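Capsid protein (Bocavirus gorilla/GBoV1/2009, PDB 7LNK) probably builds the T=1 icosahedral shell of the virion, with 60 copies of the protein assembling into the capsid. Local coordinates at residues L39-I44 against C57-W62; N165-L170 against D294-N299; R239-R244 against S254-Y259; P269-G274 against N365-M370. All coordinates share one frame; numbering follows the deposited sequence.

Interaction 1 (L39-I44 against C57-W62); sequences LYKTEI and CVTTPW
With CG anti to the carbonyl carbon (chi1 -73°), Tyr40 crosses the Pro61 side chain at about a right angle, and chi1 of Trp62 is of the same kind, bringing the NE1 corner of the indole to the phenol oxygen. CD of Pro61 sits squarely over the Tyr40 ring in a CH-pi contact, 3.5 Å from the ring centroid, while the methyl CG2 of Thr60 approaches the CE1 corner of Tyr40 at 3.4 Å. The bond from Trp62 NE1 to Tyr40 OH is weak (3.1 Å, N-H...O 124°). Glu194 is the stronger partner of both groups: one carboxylate oxygen accepts from NE1, the other bonds the Tyr40 hydroxyl, and Leu193 N also bonds that hydroxyl.

Beyond this cluster, strands 41-44 and 57-60 run antiparallel. Lys41 with Thr59 and Glu43 with Cys57 are hydrogen-bonded pairs, including Lys41 N to Thr59 O at 3.0 Å, with the non-hydrogen-bonded pair Thr42 and Val58 between them. On the face that carries Glu43 and Thr59, the Glu43 chain bends at chi2 (87°) and lies back across the hairpin. There the Thr59 hydroxyl donates to the syn lone pair of Glu43 OE2, OG1 to OE2 being 3.0 Å.

The hairpin leads into the core strand 62-65, and Tyr150 of a neighbouring subunit meets the Tyr40 ring. The two ends of the hairpin contact are held by different chemistry: one carboxylate turned in on a threonine hydroxyl, and a phenol and indole whose buried polar atoms share the carboxylate of Glu194, which probably fixes both rings in rotation.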
# COMPACT_ATOMS: atom_id res chain seq x y z
N LEU A 39 -44.74 -100.11 2.04
CA LEU A 39 -45.39 -100.25 0.75
C LEU A 39 -46.58 -99.32 0.63
O LEU A 39 -47.24 -98.99 1.62
CB LEU A 39 -45.88 -101.69 0.50
CG LEU A 39 -44.95 -102.73 -0.13
CD1 LEU A 39 -44.41 -102.19 -1.42
CD2 LEU A 39 -43.82 -103.08 0.77
N TYR A 40 -46.85 -98.90 -0.60
CA TYR A 40 -48.16 -98.40 -0.99
C TYR A 40 -49.01 -99.57 -1.46
O TYR A 40 -48.52 -100.42 -2.21
CB TYR A 40 -48.04 -97.36 -2.09
CG TYR A 40 -47.52 -96.02 -1.64
CD1 TYR A 40 -48.39 -95.02 -1.28
CD2 TYR A 40 -46.17 -95.78 -1.54
CE1 TYR A 40 -47.92 -93.80 -0.87
CE2 TYR A 40 -45.70 -94.57 -1.12
CZ TYR A 40 -46.58 -93.58 -0.79
OH TYR A 40 -46.12 -92.36 -0.37
N LYS A 41 -50.25 -99.60 -1.02
CA LYS A 41 -51.17 -100.68 -1.35
C LYS A 41 -52.55 -100.09 -1.60
O LYS A 41 -52.92 -99.09 -0.98
CB LYS A 41 -51.26 -101.69 -0.21
CG LYS A 41 -49.99 -102.42 0.09
CD LYS A 41 -50.19 -103.29 1.30
CE LYS A 41 -48.95 -104.04 1.65
NZ LYS A 41 -49.15 -104.84 2.88
N THR A 42 -53.29 -100.71 -2.50
CA THR A 42 -54.67 -100.31 -2.76
C THR A 42 -55.57 -101.47 -2.38
O THR A 42 -55.59 -102.50 -3.05
CB THR A 42 -54.86 -99.92 -4.22
OG1 THR A 42 -53.97 -98.86 -4.55
CG2 THR A 42 -56.27 -99.44 -4.45
N GLU A 43 -56.35 -101.30 -1.32
CA GLU A 43 -57.24 -102.34 -0.83
C GLU A 43 -58.69 -101.98 -1.11
O GLU A 43 -59.06 -100.81 -1.17
CB GLU A 43 -57.08 -102.57 0.67
CG GLU A 43 -55.73 -103.07 1.11
CD GLU A 43 -54.76 -101.94 1.37
OE1 GLU A 43 -55.14 -100.78 1.13
OE2 GLU A 43 -53.63 -102.22 1.83
N ILE A 44 -59.50 -103.01 -1.30
CA ILE A 44 -60.95 -102.87 -1.43
C ILE A 44 -61.58 -103.39 -0.16
O ILE A 44 -61.54 -104.59 0.11
CB ILE A 44 -61.49 -103.63 -2.65
CG1 ILE A 44 -60.89 -103.09 -3.93
CG2 ILE A 44 -62.99 -103.50 -2.71
CD1 ILE A 44 -61.21 -103.93 -5.13
N CYS A 57 -59.19 -97.97 -1.11
CA CYS A 57 -58.32 -97.29 -0.17
C CYS A 57 -56.89 -97.50 -0.61
O CYS A 57 -56.44 -98.64 -0.75
CB CYS A 57 -58.54 -97.81 1.25
SG CYS A 57 -57.58 -96.98 2.52
N VAL A 58 -56.17 -96.41 -0.83
CA VAL A 58 -54.73 -96.46 -0.99
C VAL A 58 -54.11 -96.22 0.37
O VAL A 58 -54.20 -95.11 0.91
CB VAL A 58 -54.23 -95.43 -2.01
CG1 VAL A 58 -52.72 -95.46 -2.07
CG2 VAL A 58 -54.82 -95.70 -3.37
N THR A 59 -53.49 -97.24 0.93
CA THR A 59 -52.81 -97.12 2.21
C THR A 59 -51.33 -96.87 1.96
O THR A 59 -50.72 -97.50 1.09
CB THR A 59 -53.00 -98.37 3.06
OG1 THR A 59 -52.54 -99.52 2.34
CG2 THR A 59 -54.46 -98.56 3.39
N THR A 60 -50.76 -95.97 2.73
CA THR A 60 -49.43 -95.45 2.50
C THR A 60 -48.51 -95.82 3.65
O THR A 60 -48.98 -96.12 4.75
CB THR A 60 -49.47 -93.92 2.38
OG1 THR A 60 -49.89 -93.37 3.62
CG2 THR A 60 -50.49 -93.52 1.34
N PRO A 61 -47.21 -95.84 3.43
CA PRO A 61 -46.30 -96.07 4.55
C PRO A 61 -46.06 -94.80 5.34
O PRO A 61 -44.92 -94.46 5.63
CB PRO A 61 -45.02 -96.52 3.85
CG PRO A 61 -45.07 -95.82 2.55
CD PRO A 61 -46.50 -95.78 2.14
N TRP A 62 -47.12 -94.11 5.73
CA TRP A 62 -47.02 -92.79 6.32
C TRP A 62 -48.04 -92.65 7.44
O TRP A 62 -49.11 -93.25 7.41
CB TRP A 62 -47.26 -91.68 5.30
CG TRP A 62 -46.18 -91.45 4.30
CD1 TRP A 62 -46.05 -92.05 3.09
CD2 TRP A 62 -45.13 -90.49 4.38
NE1 TRP A 62 -44.96 -91.56 2.43
CE2 TRP A 62 -44.38 -90.60 3.20
CE3 TRP A 62 -44.73 -89.57 5.35
CZ2 TRP A 62 -43.26 -89.81 2.96
CZ3 TRP A 62 -43.62 -88.79 5.11
CH2 TRP A 62 -42.90 -88.92 3.93

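Interaction 2 (N165-L170 against D294-N299); sequences NELADL and DGVYIN
Glu166 reaches from its helical turn to the chain at Asn299, where its OE2 accepts the backbone N-H of Asn299. N and OE2 are 3.2 Å apart and the bond is nearly straight (N-H...O 159°), yet it meets the carboxylate on the anti side and out of its plane. CG of Glu166 is anti to the backbone N and the chain then bends at chi2 (66°), which turns the acid end toward the loop. The Asn299 side chain slants past it, OD1 as modelled facing OE2 without a hydrogen bond, the amide and carboxylate planes 58° apart.

A second, apolar touch lies one residue along on the helical turn. The CG2 methyl of Val296 rests against Leu167, 3.6 Å from its CA and 3.9 Å from its CG, so backbone and branch point are met by the same methyl. Ile298 makes a looser touch, its CG1 lying 4.2 Å from CG of Glu166.

Outward from these pairs the setting is acidic. Asp169 and Asp171 bring their carboxylates near that of Glu166, and Glu181, close to Asp169, accepts the backbone N-H of Tyr297. Glu181, on helix 179-186, also packs on Val296, and Thr178, just before that helix, bonds the carbonyl of Gly295, so both hold the loop.

No regular strand pairing occurs: an irregular segment lies against one short, weakly bonded helical turn. In the parvovirus jelly-roll fold this is a loop-to-loop contact, joining the EF insertion that holds 165-170 to the long GH insertion that holds 294-299.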
# COMPACT_ATOMS: atom_id res chain seq x y z
N ASN A 165 -65.80 -96.63 -5.56
CA ASN A 165 -65.55 -98.01 -5.96
C ASN A 165 -66.63 -98.54 -6.89
O ASN A 165 -66.32 -99.13 -7.93
CB ASN A 165 -65.44 -98.90 -4.72
CG ASN A 165 -64.91 -100.27 -5.05
OD1 ASN A 165 -64.12 -100.43 -5.98
ND2 ASN A 165 -65.34 -101.27 -4.31
N GLU A 166 -67.91 -98.36 -6.54
CA GLU A 166 -68.97 -98.96 -7.34
C GLU A 166 -68.94 -98.43 -8.77
O GLU A 166 -69.43 -99.09 -9.70
CB GLU A 166 -70.33 -98.71 -6.69
CG GLU A 166 -71.49 -99.39 -7.40
CD GLU A 166 -71.43 -100.91 -7.32
OE1 GLU A 166 -70.68 -101.44 -6.48
OE2 GLU A 166 -72.12 -101.58 -8.11
N LEU A 167 -68.38 -97.24 -8.96
CA LEU A 167 -68.16 -96.72 -10.30
C LEU A 167 -66.98 -97.39 -10.98
O LEU A 167 -66.91 -97.45 -12.21
CB LEU A 167 -67.97 -95.21 -10.24
CG LEU A 167 -69.17 -94.29 -10.39
CD1 LEU A 167 -70.21 -94.50 -9.33
CD2 LEU A 167 -68.64 -92.88 -10.30
N ALA A 168 -65.99 -97.81 -10.21
CA ALA A 168 -64.78 -98.42 -10.74
C ALA A 168 -64.77 -99.95 -10.67
O ALA A 168 -63.78 -100.57 -11.03
CB ALA A 168 -63.55 -97.88 -10.03
N ASP A 169 -65.83 -100.57 -10.17
CA ASP A 169 -65.66 -101.95 -9.75
C ASP A 169 -65.76 -102.97 -10.88
O ASP A 169 -65.57 -104.16 -10.62
CB ASP A 169 -66.66 -102.31 -8.65
CG ASP A 169 -68.09 -102.13 -9.07
OD1 ASP A 169 -68.34 -101.61 -10.18
OD2 ASP A 169 -68.98 -102.54 -8.30
N LEU A 170 -66.02 -102.54 -12.11
CA LEU A 170 -66.03 -103.45 -13.27
C LEU A 170 -66.96 -104.63 -13.05
O LEU A 170 -66.60 -105.79 -13.25
CB LEU A 170 -64.61 -103.92 -13.61
CG LEU A 170 -63.68 -102.97 -14.38
CD1 LEU A 170 -63.81 -101.50 -14.04
CD2 LEU A 170 -62.25 -103.46 -14.33
N ASP A 294 -73.47 -91.49 -16.37
CA ASP A 294 -74.21 -92.37 -17.26
C ASP A 294 -73.26 -93.36 -17.92
O ASP A 294 -72.20 -92.99 -18.42
CB ASP A 294 -74.95 -91.55 -18.31
CG ASP A 294 -75.80 -92.41 -19.22
OD1 ASP A 294 -76.77 -93.01 -18.72
OD2 ASP A 294 -75.50 -92.48 -20.42
N GLY A 295 -73.65 -94.63 -17.90
CA GLY A 295 -72.83 -95.69 -18.44
C GLY A 295 -72.19 -96.57 -17.39
O GLY A 295 -71.66 -97.63 -17.73
N VAL A 296 -72.22 -96.16 -16.13
CA VAL A 296 -71.74 -97.01 -15.05
C VAL A 296 -72.76 -98.10 -14.80
O VAL A 296 -73.94 -97.98 -15.16
CB VAL A 296 -71.49 -96.16 -13.79
CG1 VAL A 296 -72.80 -95.61 -13.26
CG2 VAL A 296 -70.77 -96.95 -12.73
N TYR A 297 -72.32 -99.20 -14.19
CA TYR A 297 -73.21 -100.27 -13.78
C TYR A 297 -73.27 -100.29 -12.26
O TYR A 297 -72.24 -100.40 -11.59
CB TYR A 297 -72.75 -101.62 -14.31
CG TYR A 297 -73.64 -102.74 -13.85
CD1 TYR A 297 -74.86 -102.97 -14.47
CD2 TYR A 297 -73.28 -103.55 -12.79
CE1 TYR A 297 -75.68 -103.98 -14.05
CE2 TYR A 297 -74.10 -104.57 -12.37
CZ TYR A 297 -75.30 -104.78 -13.00
OH TYR A 297 -76.12 -105.79 -12.58
N ILE A 298 -74.48 -100.19 -11.71
CA ILE A 298 -74.69 -100.17 -10.27
C ILE A 298 -75.57 -101.35 -9.91
O ILE A 298 -76.75 -101.40 -10.28
CB ILE A 298 -75.31 -98.85 -9.81
CG1 ILE A 298 -74.32 -97.71 -10.01
CG2 ILE A 298 -75.74 -98.94 -8.36
CD1 ILE A 298 -74.91 -96.37 -9.81
N ASN A 299 -75.00 -102.32 -9.20
CA ASN A 299 -75.75 -103.45 -8.67
C ASN A 299 -76.17 -103.27 -7.22
O ASN A 299 -76.74 -104.19 -6.63
CB ASN A 299 -74.94 -104.74 -8.86
CG ASN A 299 -73.59 -104.70 -8.18
OD1 ASN A 299 -73.41 -104.08 -7.14
ND2 ASN A 299 -72.62 -105.36 -8.78

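Interaction 3 (R239-R244 against S254-Y259); sequences RVQYIR and SRIEPY
Gln241 and Ser254 form an antiparallel hydrogen-bonded pair, with Gln241 N to Ser254 O at 2.9 Å and Ser254 N to Gln241 O at 3.1 Å. The non-hydrogen-bonded pair of Val240 and Arg255 comes next, and there the side chains diverge as the regular pairing gives out. One more backbone bond extends the contact past it: Ile256 N donates to Arg239 O at 3.1 Å, almost straight (171°), although the donor is tilted 30° from the carbonyl plane.

Among the side chains, Gln241 and Ile256 carry much of the contact. CG of Gln241 lies between the backbone N and the carbonyl carbon (chi1 58°) and the chain is extended beyond, which carries it past Ser254 and over Ile256. CB of Gln241 meets CG1 of Ile256 at 3.5 Å, the two side chains crossing obliquely. At the tip, NE2 of Gln241 makes a weak bond to Ser254 OG (3.4 Å), while its stronger partner is the carbonyl of Ala280 of a neighbouring subunit. CD1 of Ile256 reaches the start of the other segment, 3.6 Å from CB of Arg239. A methyl of Val240, CG1, rests near the Ser254 carbonyl.

Arg255 points away from the pairing. Its guanidinium bonds the Thr237 carbonyl and forms a salt bridge with Glu142 of the same neighbouring subunit, against which Arg239 also packs.

The contact belongs to the small hairpin of strands 240-243 and 252-255, two-stranded within the chain and far from the jelly-roll core, with Val240 also backbone-bonded to the neighbouring subunit; Pro262, in the loop after it, packs against Arg239 and Ile256.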
# COMPACT_ATOMS: atom_id res chain seq x y z
N ARG A 239 -100.64 -53.11 8.72
CA ARG A 239 -100.84 -54.26 7.85
C ARG A 239 -102.24 -54.83 7.99
O ARG A 239 -102.83 -54.87 9.07
CB ARG A 239 -99.82 -55.33 8.18
CG ARG A 239 -98.41 -54.91 7.91
CD ARG A 239 -98.17 -54.79 6.43
NE ARG A 239 -98.34 -56.09 5.80
CZ ARG A 239 -97.40 -57.03 5.77
NH1 ARG A 239 -96.22 -56.81 6.34
NH2 ARG A 239 -97.63 -58.19 5.19
N VAL A 240 -102.77 -55.30 6.86
CA VAL A 240 -104.07 -55.94 6.78
C VAL A 240 -103.88 -57.41 6.49
O VAL A 240 -103.04 -57.79 5.67
CB VAL A 240 -104.96 -55.29 5.70
CG1 VAL A 240 -106.25 -56.04 5.56
CG2 VAL A 240 -105.23 -53.88 6.04
N GLN A 241 -104.67 -58.24 7.16
CA GLN A 241 -104.76 -59.66 6.86
C GLN A 241 -106.13 -59.97 6.28
O GLN A 241 -107.16 -59.68 6.91
CB GLN A 241 -104.48 -60.49 8.10
CG GLN A 241 -105.40 -60.20 9.25
CD GLN A 241 -105.08 -61.03 10.45
OE1 GLN A 241 -104.01 -61.61 10.55
NE2 GLN A 241 -106.00 -61.07 11.40
N TYR A 242 -106.14 -60.51 5.08
CA TYR A 242 -107.35 -61.04 4.47
C TYR A 242 -107.35 -62.55 4.62
O TYR A 242 -106.39 -63.22 4.25
CB TYR A 242 -107.44 -60.67 3.00
CG TYR A 242 -108.59 -61.33 2.28
CD1 TYR A 242 -109.88 -60.86 2.44
CD2 TYR A 242 -108.38 -62.42 1.46
CE1 TYR A 242 -110.93 -61.46 1.79
CE2 TYR A 242 -109.42 -63.02 0.81
CZ TYR A 242 -110.69 -62.54 0.98
OH TYR A 242 -111.74 -63.14 0.33
N ILE A 243 -108.43 -63.08 5.17
CA ILE A 243 -108.58 -64.52 5.36
C ILE A 243 -109.70 -64.98 4.45
O ILE A 243 -110.84 -64.51 4.57
CB ILE A 243 -108.87 -64.87 6.83
CG1 ILE A 243 -107.70 -64.43 7.70
CG2 ILE A 243 -109.05 -66.35 6.98
CD1 ILE A 243 -107.98 -64.48 9.17
N ARG A 244 -109.38 -65.88 3.53
CA ARG A 244 -110.35 -66.34 2.55
C ARG A 244 -111.43 -67.16 3.25
O ARG A 244 -111.26 -67.63 4.37
CB ARG A 244 -109.67 -67.19 1.48
CG ARG A 244 -109.34 -68.57 1.97
CD ARG A 244 -108.79 -69.44 0.87
NE ARG A 244 -107.46 -69.02 0.46
CZ ARG A 244 -106.87 -69.39 -0.67
NH1 ARG A 244 -107.50 -70.19 -1.51
NH2 ARG A 244 -105.66 -68.95 -0.95
N SER A 254 -109.16 -57.60 8.08
CA SER A 254 -108.98 -56.98 9.38
C SER A 254 -107.53 -56.56 9.55
O SER A 254 -106.64 -57.02 8.83
CB SER A 254 -109.40 -57.92 10.51
OG SER A 254 -108.59 -59.07 10.53
N ARG A 255 -107.32 -55.68 10.51
CA ARG A 255 -105.98 -55.25 10.87
C ARG A 255 -105.30 -56.34 11.67
O ARG A 255 -105.88 -56.91 12.59
CB ARG A 255 -106.05 -53.96 11.69
CG ARG A 255 -104.73 -53.31 11.98
CD ARG A 255 -104.94 -52.11 12.86
NE ARG A 255 -105.75 -51.09 12.20
CZ ARG A 255 -105.26 -50.16 11.39
NH1 ARG A 255 -103.96 -50.11 11.14
NH2 ARG A 255 -106.06 -49.27 10.83
N ILE A 256 -104.06 -56.65 11.29
CA ILE A 256 -103.32 -57.69 11.99
C ILE A 256 -103.14 -57.29 13.44
O ILE A 256 -102.97 -56.11 13.77
CB ILE A 256 -101.98 -57.94 11.28
CG1 ILE A 256 -102.21 -58.50 9.89
CG2 ILE A 256 -101.16 -58.92 12.02
CD1 ILE A 256 -100.97 -58.61 9.06
N GLU A 257 -103.21 -58.27 14.33
CA GLU A 257 -103.17 -57.99 15.76
C GLU A 257 -101.81 -57.43 16.15
O GLU A 257 -100.79 -57.79 15.56
CB GLU A 257 -103.46 -59.26 16.55
CG GLU A 257 -104.86 -59.78 16.38
CD GLU A 257 -105.90 -58.76 16.78
OE1 GLU A 257 -105.67 -58.04 17.77
OE2 GLU A 257 -106.95 -58.70 16.12
N PRO A 258 -101.76 -56.54 17.14
CA PRO A 258 -100.48 -55.89 17.46
C PRO A 258 -99.46 -56.87 18.01
O PRO A 258 -98.25 -56.65 17.87
CB PRO A 258 -100.88 -54.85 18.51
CG PRO A 258 -102.31 -54.61 18.27
CD PRO A 258 -102.86 -55.96 17.93
N TYR A 259 -99.93 -57.94 18.63
CA TYR A 259 -99.05 -58.92 19.25
C TYR A 259 -98.57 -59.99 18.28
O TYR A 259 -97.65 -60.73 18.62
CB TYR A 259 -99.76 -59.54 20.44
CG TYR A 259 -101.11 -60.09 20.10
CD1 TYR A 259 -101.26 -61.37 19.61
CD2 TYR A 259 -102.25 -59.32 20.29
CE1 TYR A 259 -102.50 -61.87 19.31
CE2 TYR A 259 -103.48 -59.81 20.00
CZ TYR A 259 -103.61 -61.08 19.50
OH TYR A 259 -104.86 -61.56 19.21

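Interaction 4 (P269-G274 against N365-M370); sequences PGFLGG and NADVWM
Aromatic packing joins Phe271 to Trp369: the Phe271 ring points its edge, CZ and CE1 foremost, at the face of the indole in a T-shaped pair. The centroids of the Phe271 ring and the six-membered ring of Trp369 are 4.8 Å apart, with the planes at 73°. Among the other apolar touches, CG of Pro269 meets CG of Met370 with the side chains at a slant, and CB of Leu272 meets CB of Ala366 at 4.1 Å.

Backbone bonds pair the chains antiparallel. Gly270 and Val368 exchange two, Gly270 N to Val368 O being 2.7 Å, and Leu272 N reaches Ala366 O from above its carbonyl plane.

Charged and polar contacts centre on Asp367. Its CG is anti to the carbonyl carbon (chi1 -69°), and the side chain crosses that of Phe271 at about a right angle, the carboxylate and ring planes 61° apart. OD1 accepts the N-H of Gly273 at 3.0 Å, on the syn side but tilted out of the carboxylate plane. OD2 forms a salt bridge with Arg356 of a neighbouring subunit.

Trp369 also meets Trp369 of two neighbouring subunits edge-to-face, consistent with a threefold axis close by. This two-stranded pairing inside the GH insertion fits the interdigitated threefold region of parvovirus capsids.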
# COMPACT_ATOMS: atom_id res chain seq x y z
N PRO A 269 -82.23 -73.26 6.67
CA PRO A 269 -82.41 -74.49 5.90
C PRO A 269 -82.26 -75.73 6.77
O PRO A 269 -81.65 -75.70 7.83
CB PRO A 269 -81.30 -74.42 4.87
CG PRO A 269 -80.95 -73.00 4.79
CD PRO A 269 -81.08 -72.50 6.19
N GLY A 270 -82.81 -76.83 6.29
CA GLY A 270 -82.58 -78.10 6.93
C GLY A 270 -83.50 -79.15 6.36
O GLY A 270 -84.49 -78.85 5.69
N PHE A 271 -83.16 -80.40 6.64
CA PHE A 271 -83.93 -81.57 6.22
C PHE A 271 -84.38 -82.34 7.45
O PHE A 271 -83.56 -82.94 8.14
CB PHE A 271 -83.10 -82.47 5.31
CG PHE A 271 -82.82 -81.90 3.97
CD1 PHE A 271 -83.63 -80.92 3.43
CD2 PHE A 271 -81.74 -82.34 3.23
CE1 PHE A 271 -83.37 -80.40 2.20
CE2 PHE A 271 -81.49 -81.83 1.99
CZ PHE A 271 -82.30 -80.86 1.48
N LEU A 272 -85.68 -82.32 7.72
CA LEU A 272 -86.28 -83.22 8.68
C LEU A 272 -86.95 -84.42 8.03
O LEU A 272 -87.49 -85.27 8.74
CB LEU A 272 -87.29 -82.47 9.55
CG LEU A 272 -86.68 -81.36 10.40
CD1 LEU A 272 -87.75 -80.59 11.12
CD2 LEU A 272 -85.67 -81.93 11.37
N GLY A 273 -86.94 -84.50 6.71
CA GLY A 273 -87.75 -85.47 6.00
C GLY A 273 -87.16 -86.85 5.85
O GLY A 273 -87.89 -87.83 5.75
N GLY A 274 -85.84 -86.94 5.82
CA GLY A 274 -85.20 -88.22 5.62
C GLY A 274 -85.11 -89.05 6.88
O GLY A 274 -85.37 -88.58 7.98
N ASN A 365 -93.28 -78.29 7.78
CA ASN A 365 -92.53 -78.45 6.54
C ASN A 365 -91.23 -79.14 6.92
O ASN A 365 -90.39 -78.57 7.61
CB ASN A 365 -92.29 -77.11 5.87
CG ASN A 365 -91.63 -77.23 4.53
OD1 ASN A 365 -91.01 -78.23 4.21
ND2 ASN A 365 -91.76 -76.19 3.72
N ALA A 366 -91.05 -80.37 6.44
CA ALA A 366 -89.92 -81.16 6.90
C ALA A 366 -88.62 -80.70 6.25
O ALA A 366 -87.61 -80.53 6.93
CB ALA A 366 -90.16 -82.64 6.60
N ASP A 367 -88.64 -80.47 4.94
CA ASP A 367 -87.45 -80.12 4.20
C ASP A 367 -87.49 -78.63 3.87
O ASP A 367 -88.32 -78.20 3.07
CB ASP A 367 -87.35 -80.95 2.92
CG ASP A 367 -87.06 -82.40 3.21
OD1 ASP A 367 -86.63 -82.71 4.33
OD2 ASP A 367 -87.27 -83.24 2.31
N VAL A 368 -86.61 -77.87 4.50
CA VAL A 368 -86.52 -76.44 4.31
C VAL A 368 -85.26 -76.18 3.51
O VAL A 368 -84.15 -76.40 4.00
CB VAL A 368 -86.50 -75.68 5.64
CG1 VAL A 368 -86.32 -74.21 5.41
CG2 VAL A 368 -87.78 -75.94 6.40
N TRP A 369 -85.43 -75.72 2.28
CA TRP A 369 -84.31 -75.43 1.41
C TRP A 369 -83.83 -74.00 1.66
O TRP A 369 -84.37 -73.28 2.49
CB TRP A 369 -84.74 -75.62 -0.04
CG TRP A 369 -85.11 -77.02 -0.37
CD1 TRP A 369 -86.35 -77.57 -0.28
CD2 TRP A 369 -84.26 -78.05 -0.89
NE1 TRP A 369 -86.32 -78.87 -0.69
CE2 TRP A 369 -85.05 -79.19 -1.07
CE3 TRP A 369 -82.90 -78.11 -1.21
CZ2 TRP A 369 -84.53 -80.38 -1.56
CZ3 TRP A 369 -82.40 -79.28 -1.69
CH2 TRP A 369 -83.20 -80.40 -1.86
N MET A 370 -82.80 -73.59 0.93
CA MET A 370 -82.43 -72.18 0.96
C MET A 370 -83.56 -71.35 0.37
O MET A 370 -84.14 -71.69 -0.66
CB MET A 370 -81.13 -71.91 0.20
CG MET A 370 -79.89 -72.34 0.93
SD MET A 370 -78.41 -72.08 -0.06
CE MET A 370 -78.32 -70.30 -0.07

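Following the chain, interaction 1 closes first, as a hairpin in the insertion before core strand 62-65. Interaction 2 opens at 165-170, its Asn165 touching Ile44 of interaction 1, and closes only at 294-299, after more than 120 residues. Interaction 3, another local hairpin, is nested inside that long loop, its centre about 57 Å from that of interaction 2. Interaction 4 opens at 269-274, soon after interaction 3 closes, and ends at 365-370, so it crosses interaction 2. Interactions 1 and 3 shape single hairpins, whereas 2 ties the EF and GH insertions together and 4 draws in distant parts of the GH insertion; all four adjoin neighbouring subunits.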